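Local coordinates for protein aminoacyl-histidine dipeptidase (Vibrio alginolyticus, PDB 3MRU) that probably hydrolyses dipeptides, hydrophobic ones by preference, as a zinc-dependent metallopeptidase of the M20C family, at residues 76-81 with 167-172; 189-194 with 363-368; 261-266 with 349-354; 409-414 with 447-452. All blocks are in the same frame, centred on the assembly; numbering follows the deposited sequence.

Interaction 1: 76-81 with 167-172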
# COMPACT_ATOMS: atom_id res chain seq x y z
N VAL A 76 19.39 9.87 8.95
CA VAL A 76 18.14 10.62 8.97
C VAL A 76 17.03 9.79 9.58
O VAL A 76 16.54 8.85 8.96
CB VAL A 76 17.70 11.04 7.55
CG1 VAL A 76 16.68 12.18 7.62
CG2 VAL A 76 18.89 11.46 6.71
N LEU A 77 16.63 10.15 10.80
CA LEU A 77 15.48 9.54 11.48
C LEU A 77 14.19 10.18 10.98
O LEU A 77 14.10 11.41 10.85
CB LEU A 77 15.60 9.69 12.99
CG LEU A 77 16.92 9.17 13.57
CD1 LEU A 77 17.09 9.55 15.03
CD2 LEU A 77 16.98 7.70 13.42
N GLN A 78 13.19 9.35 10.68
CA GLN A 78 12.01 9.89 10.03
C GLN A 78 10.72 9.26 10.47
O GLN A 78 10.61 8.05 10.67
CB GLN A 78 12.14 9.79 8.51
CG GLN A 78 11.04 10.51 7.70
CD GLN A 78 9.93 9.60 7.28
OE1 GLN A 78 8.79 10.03 7.13
NE2 GLN A 78 10.24 8.32 7.07
N ALA A 79 9.75 10.14 10.62
CA ALA A 79 8.41 9.78 11.00
C ALA A 79 7.52 10.84 10.37
O ALA A 79 8.02 11.82 9.79
CB ALA A 79 8.26 9.79 12.52
N HIS A 80 6.20 10.64 10.46
CA HIS A 80 5.28 11.61 9.95
C HIS A 80 4.41 12.09 11.10
O HIS A 80 4.08 11.32 12.02
CB HIS A 80 4.46 10.98 8.85
CG HIS A 80 3.50 9.97 9.35
ND1 HIS A 80 2.28 10.30 9.89
CD2 HIS A 80 3.56 8.61 9.38
CE1 HIS A 80 1.64 9.20 10.24
NE2 HIS A 80 2.40 8.16 9.94
N ILE A 81 4.06 13.39 11.03
CA ILE A 81 3.42 14.16 12.13
C ILE A 81 1.93 13.91 12.24
O ILE A 81 1.39 13.74 13.33
CB ILE A 81 3.65 15.66 11.92
CG1 ILE A 81 5.15 15.97 12.02
CG2 ILE A 81 2.84 16.48 12.89
CD1 ILE A 81 5.56 17.36 11.54
N ASP A 167 23.78 9.08 3.42
CA ASP A 167 23.14 8.14 2.51
C ASP A 167 22.18 7.16 3.18
O ASP A 167 21.66 6.26 2.53
CB ASP A 167 24.18 7.51 1.58
CG ASP A 167 25.14 8.53 1.01
OD1 ASP A 167 25.83 8.21 0.01
OD2 ASP A 167 25.21 9.65 1.55
N ILE A 168 21.94 7.35 4.47
CA ILE A 168 21.05 6.45 5.21
C ILE A 168 19.79 7.14 5.74
O ILE A 168 19.80 8.33 6.05
CB ILE A 168 21.78 5.77 6.38
CG1 ILE A 168 22.90 4.87 5.86
CG2 ILE A 168 20.81 4.99 7.24
CD1 ILE A 168 23.91 4.48 6.92
N LEU A 169 18.71 6.36 5.85
CA LEU A 169 17.45 6.85 6.37
C LEU A 169 16.85 5.81 7.27
O LEU A 169 16.92 4.62 6.98
CB LEU A 169 16.49 7.14 5.23
CG LEU A 169 15.16 7.92 5.30
CD1 LEU A 169 14.20 7.43 6.38
CD2 LEU A 169 15.41 9.42 5.41
N LEU A 170 16.26 6.23 8.38
CA LEU A 170 15.57 5.30 9.26
C LEU A 170 14.12 5.68 9.46
O LEU A 170 13.79 6.59 10.24
CB LEU A 170 16.31 5.15 10.58
CG LEU A 170 17.79 4.78 10.39
CD1 LEU A 170 18.65 5.19 11.58
CD2 LEU A 170 18.01 3.29 10.03
N ASN A 171 13.24 5.01 8.73
CA ASN A 171 11.84 5.23 8.89
C ASN A 171 11.30 4.35 9.98
O ASN A 171 11.58 3.15 10.04
CB ASN A 171 11.11 5.00 7.59
CG ASN A 171 9.62 5.05 7.79
OD1 ASN A 171 9.00 6.09 7.61
ND2 ASN A 171 9.03 3.92 8.19
N THR A 172 10.48 4.95 10.84
CA THR A 172 9.96 4.30 12.03
C THR A 172 8.48 4.03 11.84
O THR A 172 7.72 4.04 12.81
CB THR A 172 10.07 5.25 13.19
OG1 THR A 172 9.02 6.22 13.06
CG2 THR A 172 11.39 5.99 13.16

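Interaction 2: 189-194 with 363-368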
# COMPACT_ATOMS: atom_id res chain seq x y z
N ASP A 189 -2.35 3.87 -11.86
CA ASP A 189 -3.68 3.50 -12.26
C ASP A 189 -3.73 3.61 -13.74
O ASP A 189 -3.24 4.58 -14.28
CB ASP A 189 -4.71 4.48 -11.70
CG ASP A 189 -4.69 4.57 -10.17
OD1 ASP A 189 -4.76 3.51 -9.50
OD2 ASP A 189 -4.63 5.71 -9.62
N GLY A 190 -4.32 2.61 -14.38
CA GLY A 190 -4.60 2.64 -15.82
C GLY A 190 -6.08 2.48 -16.14
O GLY A 190 -6.85 1.90 -15.36
N ALA A 191 -6.50 3.01 -17.28
CA ALA A 191 -7.89 2.93 -17.70
C ALA A 191 -8.05 2.78 -19.22
O ALA A 191 -7.84 3.73 -19.98
CB ALA A 191 -8.59 4.16 -17.20
N MET A 192 -8.41 1.59 -19.66
CA MET A 192 -8.65 1.33 -21.05
C MET A 192 -10.12 1.49 -21.37
O MET A 192 -10.96 0.79 -20.80
CB MET A 192 -8.19 -0.06 -21.41
CG MET A 192 -7.90 -0.21 -22.86
SD MET A 192 -7.30 -1.85 -23.21
CE MET A 192 -5.58 -1.76 -22.73
N THR A 193 -10.43 2.41 -22.27
CA THR A 193 -11.81 2.77 -22.54
C THR A 193 -12.12 2.51 -23.98
O THR A 193 -11.28 2.69 -24.85
CB THR A 193 -12.08 4.26 -22.24
OG1 THR A 193 -10.96 4.84 -21.54
CG2 THR A 193 -13.37 4.42 -21.43
N PHE A 194 -13.36 2.08 -24.21
CA PHE A 194 -13.83 1.67 -25.53
C PHE A 194 -15.03 2.51 -25.96
O PHE A 194 -15.97 2.73 -25.18
CB PHE A 194 -14.21 0.18 -25.55
CG PHE A 194 -13.03 -0.73 -25.39
CD1 PHE A 194 -12.54 -1.04 -24.12
CD2 PHE A 194 -12.41 -1.26 -26.50
CE1 PHE A 194 -11.44 -1.84 -23.96
CE2 PHE A 194 -11.31 -2.08 -26.35
CZ PHE A 194 -10.82 -2.36 -25.09
N THR A 363 -15.31 0.33 -20.04
CA THR A 363 -14.13 0.86 -19.39
C THR A 363 -13.47 -0.18 -18.49
O THR A 363 -14.11 -0.75 -17.59
CB THR A 363 -14.43 2.20 -18.67
OG1 THR A 363 -13.51 2.39 -17.58
CG2 THR A 363 -15.92 2.26 -18.18
N VAL A 364 -12.20 -0.42 -18.76
CA VAL A 364 -11.42 -1.46 -18.11
C VAL A 364 -10.39 -0.78 -17.24
O VAL A 364 -9.54 -0.07 -17.75
CB VAL A 364 -10.72 -2.38 -19.17
CG1 VAL A 364 -10.02 -3.56 -18.49
CG2 VAL A 364 -11.71 -2.89 -20.23
N LEU A 365 -10.47 -0.98 -15.93
CA LEU A 365 -9.56 -0.33 -14.98
C LEU A 365 -8.62 -1.31 -14.32
O LEU A 365 -9.03 -2.39 -13.86
CB LEU A 365 -10.35 0.36 -13.88
CG LEU A 365 -10.71 1.83 -13.93
CD1 LEU A 365 -11.42 2.20 -15.22
CD2 LEU A 365 -11.58 2.12 -12.73
N CYS A 366 -7.36 -0.89 -14.21
CA CYS A 366 -6.30 -1.74 -13.70
C CYS A 366 -5.17 -0.96 -13.04
O CYS A 366 -5.06 0.26 -13.19
CB CYS A 366 -5.76 -2.63 -14.83
SG CYS A 366 -4.69 -1.76 -15.98
N LEU A 367 -4.33 -1.68 -12.31
CA LEU A 367 -3.33 -1.03 -11.48
C LEU A 367 -2.01 -1.77 -11.52
O LEU A 367 -1.89 -2.90 -11.04
CB LEU A 367 -3.86 -0.89 -10.04
CG LEU A 367 -2.89 -0.44 -8.95
CD1 LEU A 367 -2.41 0.97 -9.19
CD2 LEU A 367 -3.57 -0.50 -7.61
N ILE A 368 -1.00 -1.13 -12.10
CA ILE A 368 0.30 -1.76 -12.23
C ILE A 368 1.10 -1.42 -11.00
O ILE A 368 1.13 -0.26 -10.56
CB ILE A 368 1.05 -1.26 -13.49
CG1 ILE A 368 0.17 -1.45 -14.73
CG2 ILE A 368 2.36 -1.97 -13.63
CD1 ILE A 368 0.63 -0.67 -15.96

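Interaction 3: 261-266 with 349-354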
# COMPACT_ATOMS: atom_id res chain seq x y z
N ALA A 261 -8.19 -4.27 -5.47
CA ALA A 261 -8.53 -5.63 -5.04
C ALA A 261 -8.77 -6.59 -6.19
O ALA A 261 -9.54 -6.30 -7.12
CB ALA A 261 -9.77 -5.61 -4.16
N ILE A 262 -8.15 -7.75 -6.08
CA ILE A 262 -8.30 -8.84 -7.05
C ILE A 262 -9.79 -9.20 -7.19
O ILE A 262 -10.41 -9.59 -6.20
CB ILE A 262 -7.53 -10.09 -6.60
CG1 ILE A 262 -6.11 -9.71 -6.18
CG2 ILE A 262 -7.47 -11.06 -7.72
CD1 ILE A 262 -5.39 -10.77 -5.34
N PRO A 263 -10.36 -9.07 -8.41
CA PRO A 263 -11.81 -9.09 -8.51
C PRO A 263 -12.33 -10.50 -8.27
O PRO A 263 -11.84 -11.44 -8.88
CB PRO A 263 -12.08 -8.64 -9.94
CG PRO A 263 -10.88 -9.03 -10.69
CD PRO A 263 -9.72 -8.95 -9.73
N ARG A 264 -13.28 -10.64 -7.36
CA ARG A 264 -13.77 -11.95 -6.99
C ARG A 264 -15.07 -12.32 -7.67
O ARG A 264 -15.37 -13.49 -7.85
CB ARG A 264 -13.92 -12.06 -5.49
CG ARG A 264 -15.09 -11.31 -4.96
CD ARG A 264 -15.20 -11.52 -3.49
NE ARG A 264 -13.95 -11.24 -2.79
CZ ARG A 264 -13.73 -11.57 -1.53
NH1 ARG A 264 -12.57 -11.28 -0.95
NH2 ARG A 264 -14.67 -12.21 -0.83
N GLU A 265 -15.85 -11.32 -8.04
CA GLU A 265 -17.12 -11.60 -8.68
C GLU A 265 -17.14 -10.83 -9.97
O GLU A 265 -16.70 -9.70 -10.00
CB GLU A 265 -18.26 -11.17 -7.77
CG GLU A 265 -19.65 -11.15 -8.43
CD GLU A 265 -20.77 -10.95 -7.41
OE1 GLU A 265 -21.95 -11.27 -7.74
OE2 GLU A 265 -20.46 -10.48 -6.29
N ALA A 266 -17.63 -11.44 -11.03
CA ALA A 266 -17.75 -10.74 -12.29
C ALA A 266 -18.84 -11.40 -13.06
O ALA A 266 -19.14 -12.56 -12.82
CB ALA A 266 -16.47 -10.83 -13.06
N SER A 349 3.86 -6.38 -11.36
CA SER A 349 2.57 -7.02 -11.50
C SER A 349 1.50 -6.02 -11.88
O SER A 349 1.72 -4.81 -11.81
CB SER A 349 2.15 -7.68 -10.21
OG SER A 349 1.79 -6.68 -9.27
N LEU A 350 0.35 -6.55 -12.28
CA LEU A 350 -0.81 -5.74 -12.56
C LEU A 350 -2.10 -6.53 -12.34
O LEU A 350 -2.13 -7.76 -12.43
CB LEU A 350 -0.75 -5.15 -13.97
CG LEU A 350 -1.37 -5.85 -15.17
CD1 LEU A 350 -1.71 -4.82 -16.20
CD2 LEU A 350 -0.36 -6.81 -15.71
N ASN A 351 -3.16 -5.80 -12.05
CA ASN A 351 -4.42 -6.41 -11.74
C ASN A 351 -5.46 -5.72 -12.57
O ASN A 351 -5.66 -4.53 -12.41
CB ASN A 351 -4.70 -6.22 -10.24
CG ASN A 351 -6.10 -6.68 -9.82
OD1 ASN A 351 -6.53 -6.39 -8.71
ND2 ASN A 351 -6.81 -7.38 -10.70
N VAL A 352 -6.09 -6.45 -13.50
CA VAL A 352 -7.28 -5.96 -14.18
C VAL A 352 -8.43 -6.15 -13.19
O VAL A 352 -9.08 -7.22 -13.15
CB VAL A 352 -7.54 -6.70 -15.51
CG1 VAL A 352 -8.95 -6.42 -16.00
CG2 VAL A 352 -6.51 -6.28 -16.55
N GLY A 353 -8.65 -5.11 -12.39
CA GLY A 353 -9.53 -5.15 -11.23
C GLY A 353 -11.01 -4.78 -11.42
O GLY A 353 -11.86 -5.31 -10.71
N VAL A 354 -11.31 -3.87 -12.35
CA VAL A 354 -12.69 -3.37 -12.51
C VAL A 354 -13.11 -3.25 -13.98
O VAL A 354 -12.41 -2.64 -14.80
CB VAL A 354 -12.92 -1.98 -11.82
CG1 VAL A 354 -14.38 -1.69 -11.70
CG2 VAL A 354 -12.30 -1.93 -10.45

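Interaction 4: 409-414 with 447-452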
# COMPACT_ATOMS: atom_id res chain seq x y z
N SER A 409 22.94 -4.13 1.17
CA SER A 409 23.27 -2.73 1.38
C SER A 409 23.88 -2.66 2.77
O SER A 409 23.61 -3.53 3.62
CB SER A 409 22.01 -1.87 1.29
OG SER A 409 21.15 -2.08 2.40
N GLU A 410 24.68 -1.62 2.99
CA GLU A 410 25.31 -1.34 4.29
C GLU A 410 24.40 -1.51 5.51
O GLU A 410 24.69 -2.28 6.44
CB GLU A 410 25.75 0.13 4.34
CG GLU A 410 26.75 0.58 3.27
CD GLU A 410 27.19 2.03 3.44
OE1 GLU A 410 26.32 2.94 3.43
OE2 GLU A 410 28.41 2.27 3.59
N ILE A 411 23.27 -0.79 5.45
CA ILE A 411 22.36 -0.59 6.58
C ILE A 411 21.46 -1.81 6.79
O ILE A 411 21.23 -2.23 7.92
CB ILE A 411 21.55 0.76 6.47
CG1 ILE A 411 21.27 1.38 7.85
CG2 ILE A 411 20.36 0.67 5.51
CD1 ILE A 411 20.32 0.57 8.75
N MET A 412 21.00 -2.42 5.71
CA MET A 412 20.27 -3.66 5.84
C MET A 412 21.14 -4.70 6.53
O MET A 412 20.68 -5.38 7.44
CB MET A 412 19.81 -4.17 4.48
CG MET A 412 18.69 -5.23 4.57
SD MET A 412 17.40 -4.87 5.82
CE MET A 412 16.97 -3.16 5.44
N ALA A 413 22.40 -4.78 6.10
CA ALA A 413 23.36 -5.76 6.61
C ALA A 413 23.57 -5.54 8.09
O ALA A 413 23.44 -6.47 8.90
CB ALA A 413 24.67 -5.64 5.87
N ILE A 414 23.87 -4.29 8.43
CA ILE A 414 24.06 -3.89 9.81
C ILE A 414 22.85 -4.26 10.64
O ILE A 414 22.94 -5.12 11.51
CB ILE A 414 24.33 -2.40 9.92
CG1 ILE A 414 25.72 -2.12 9.36
CG2 ILE A 414 24.25 -1.95 11.35
CD1 ILE A 414 26.94 -2.79 10.06
N ASN A 447 20.48 7.79 -4.21
CA ASN A 447 21.72 7.38 -3.56
C ASN A 447 21.44 6.82 -2.17
O ASN A 447 22.09 5.85 -1.75
CB ASN A 447 22.69 8.56 -3.47
CG ASN A 447 23.05 9.12 -4.83
OD1 ASN A 447 22.78 8.51 -5.86
ND2 ASN A 447 23.66 10.30 -4.84
N MET A 448 20.49 7.41 -1.45
CA MET A 448 20.15 6.92 -0.12
C MET A 448 19.46 5.59 -0.10
O MET A 448 18.42 5.41 -0.73
CB MET A 448 19.25 7.91 0.60
CG MET A 448 19.97 9.06 1.23
SD MET A 448 19.27 9.32 2.85
CE MET A 448 17.67 10.04 2.43
N ASP A 449 20.04 4.65 0.64
CA ASP A 449 19.34 3.40 0.97
C ASP A 449 18.70 3.65 2.32
O ASP A 449 18.93 4.71 2.93
CB ASP A 449 20.34 2.26 1.13
CG ASP A 449 21.34 2.51 2.25
OD1 ASP A 449 21.67 3.72 2.49
OD2 ASP A 449 21.80 1.52 2.89
N MET A 450 17.92 2.69 2.80
CA MET A 450 17.13 2.90 3.99
C MET A 450 16.44 1.67 4.54
O MET A 450 16.53 0.58 3.97
CB MET A 450 16.09 4.00 3.74
CG MET A 450 15.31 3.87 2.46
SD MET A 450 14.49 5.42 2.03
CE MET A 450 15.92 6.41 1.57
N VAL A 451 15.78 1.87 5.67
CA VAL A 451 15.12 0.81 6.40
C VAL A 451 13.88 1.38 7.05
O VAL A 451 13.81 2.57 7.32
CB VAL A 451 16.00 0.21 7.54
CG1 VAL A 451 15.52 -1.18 7.88
CG2 VAL A 451 17.43 0.12 7.14
N SER A 452 12.93 0.51 7.30
CA SER A 452 11.72 0.86 7.97
C SER A 452 11.36 -0.26 8.94
O SER A 452 11.11 -1.38 8.54
CB SER A 452 10.61 1.08 6.94
OG SER A 452 9.34 0.63 7.42

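Interaction 1: 76-81 with 167-172
Leu77 and Gln78 pair in parallel with Leu170 and Asn171, the strand axes approaching to 4.7 Å with directions 31° apart. These are two inner strands of the mixed sheet at the heart of the zinc-binding α/β domain, a worked example of a buried parallel pair delivering a metal ligand from a strand end. Leu170 N donates almost straight to Val76 O (2.7 Å), and Gln78 N to Leu170 O (2.9 Å).

On one face Leu77 and Leu170 run alongside each other. In both, CG is anti to the carbonyl carbon, and CD2 of Leu77 meets CD1 of Leu170 at 3.5 Å; Met479 of helix 469-485 covers the pair. On the opposite face the side chains of Val76 and Leu169 pass at a slant, with Val76 CB 3.5 Å from Leu169 CD2. The side chains of Gln78 and Asn171 follow there, also crossing at a slant.

Strand 75-80 ends at His80, which binds zinc together with Asp119 and Asp173, and whose ND1 makes a weak hydrogen bond to Asp82. Just beside that end, Gln78 O receives Thr172 N at 3.1 Å, while Thr172 OG1 makes only a weak bond to the same oxygen, Gln78 O, at 3.4 Å.

Interaction 2: 189-194 with 363-368
Met192 and Val364 face each other as a hydrogen-bonded antiparallel pair, and their side chains set the pattern for one face of the sheet. Met192 CB stands 4.1 Å from Val364 CB. From there the Met192 chain leads off toward Ala387 of helix 373-389, whereas Val364 turns CG2, anti to its own carbonyl carbon, toward the rim of the Phe194 ring, where Val364 CG2 lies near the ring plane, 3.9 Å from Phe194 CE1. The ring therefore meets the valine with its edge, and it also packs edge-to-face on Phe324 of helix 318-330. Farther along this face Cys366 stands opposite Gly190, which contributes only backbone.

The other face is more open and more polar. The side chains of Thr193 and Thr363 lie side by side and point the same way, Thr193 CG2 resting 3.7 Å from Thr363 CB. Ala191 presents CB to Leu365 CD1 at 4.0 Å. The side chains of Asp189 and Leu367 also lie abreast, Asp189 OD1 being 3.5 Å from Leu367 CD1, and Arg259 borders this region, with a long, weak ion pair to Asp189.

Between the faces, Gly190 and Cys366 exchange two backbone bonds, as do Met192 and Val364; Val364 N reaches Met192 O at 2.7 Å, and Gly190 N reaches Cys366 O at 2.7 Å.

A long antiparallel pair with helices 318-330 and 373-389 against its apolar face is typical of an open-faced α/β sandwich, consistent with the lid (dimerisation) domain of M20 peptidases.

Interaction 3: 261-266 with 349-354
Asn351 extends its side chain from strand 346-358 to the extended backbone of Ala261 to Pro263. From CB the chain continues with CG anti to the backbone N (chi1 173°), which brings Asn351 CG to 4.1 Å from Ile262 CA. One branch, Asn351 OD1, settles over the peptide link between Ala261 and Ile262, 3.4 Å from Ala261 C. It is equally near Ile262 N, but the angle there is too poor for a hydrogen bond. The other branch meets the proline ring tip to tip, Asn351 ND2 lying 3.4 Å from Pro263 CD. An amide is thus laid against a peptide link without any direct hydrogen bond joining the segments.

The rest of the proline ring rests on carbonyl oxygens of the strand: Pro263 CG lies 3.5 Å from Val352 O, and Pro263 CB 3.4 Å from Gly353 O. Gly353 belongs to a classic beta bulge, since it and Val354 both face Leu365 on the neighbouring strand.

Around the contact, Asn232 of helix 231-242 touches Pro263 and donates from ND2 to Val352 O. Ile262 is backbone-bonded to Gly218 of strand 218-219, and Val352 packs on Val364, so this extended run sits between a helix, a two-stranded sheet and the large sheet.

Interaction 4: 409-414 with 447-452
Ile411 and Met412 of the first helical turn close on Val451 of the edge strand, and this is the tightly packed part of the contact. CD1 of Ile411 lies 3.3 Å from Val451 CG2, the two side chains passing at a slant. Met412 comes to the same valine by another route: its chain bends at chi2 (41°) and again at chi3 (50°), which places the methyl Met412 CE 3.5 Å from Val451 CG1. The valine's CG2 is met by Ile411 and Met412 alike, and its CG1 by Met412. Leu170 and Leu482 also touch Ile411 and continue the apolar layer.

Toward the start of the helix the packing gives way to polar groups and solvent. Asp449 directs OD2 at the first turn, 3.7 Å from Ser409 OG, which is itself the N-cap and receives a weak bond from Met412 N. The helix N-terminus probably favours this carboxylate's negative charge. Exposed Glu410 may oppose that effect, as its OE1 is 4.8 Å from Asp449 OD2; Glu410 OE2 has a long, weak ion pair with Lys73.

An N-capped helix packing on the face of a mostly parallel sheet at its outermost strand, beside helix 469-485, is typical of the layered α/β fold, here that of the zinc-binding domain.

Two domains divide the four contacts. Interactions 1 and 4 are neighbours in the zinc-binding part: strands 168-171 and 449-452 lie side by side, Asn171 N probably bonding to Val451 O, so one sheet passes from a buried centre to an outermost strand with a helix over its face. Interactions 2 and 3 lie across the chain's centre and involve strands 361-370 and 346-358, neighbours in one sheet; the centre of interaction 2 is about 35 Å from that of interaction 1. Backbone hydrogen bonds dominate interactions 1 and 2, although one face of interaction 2 is partly exposed. Interaction 3, largely buried, and interaction 4, buried with one exposed margin, are carried by side chains set against side chains or backbone, with no hydrogen bond across.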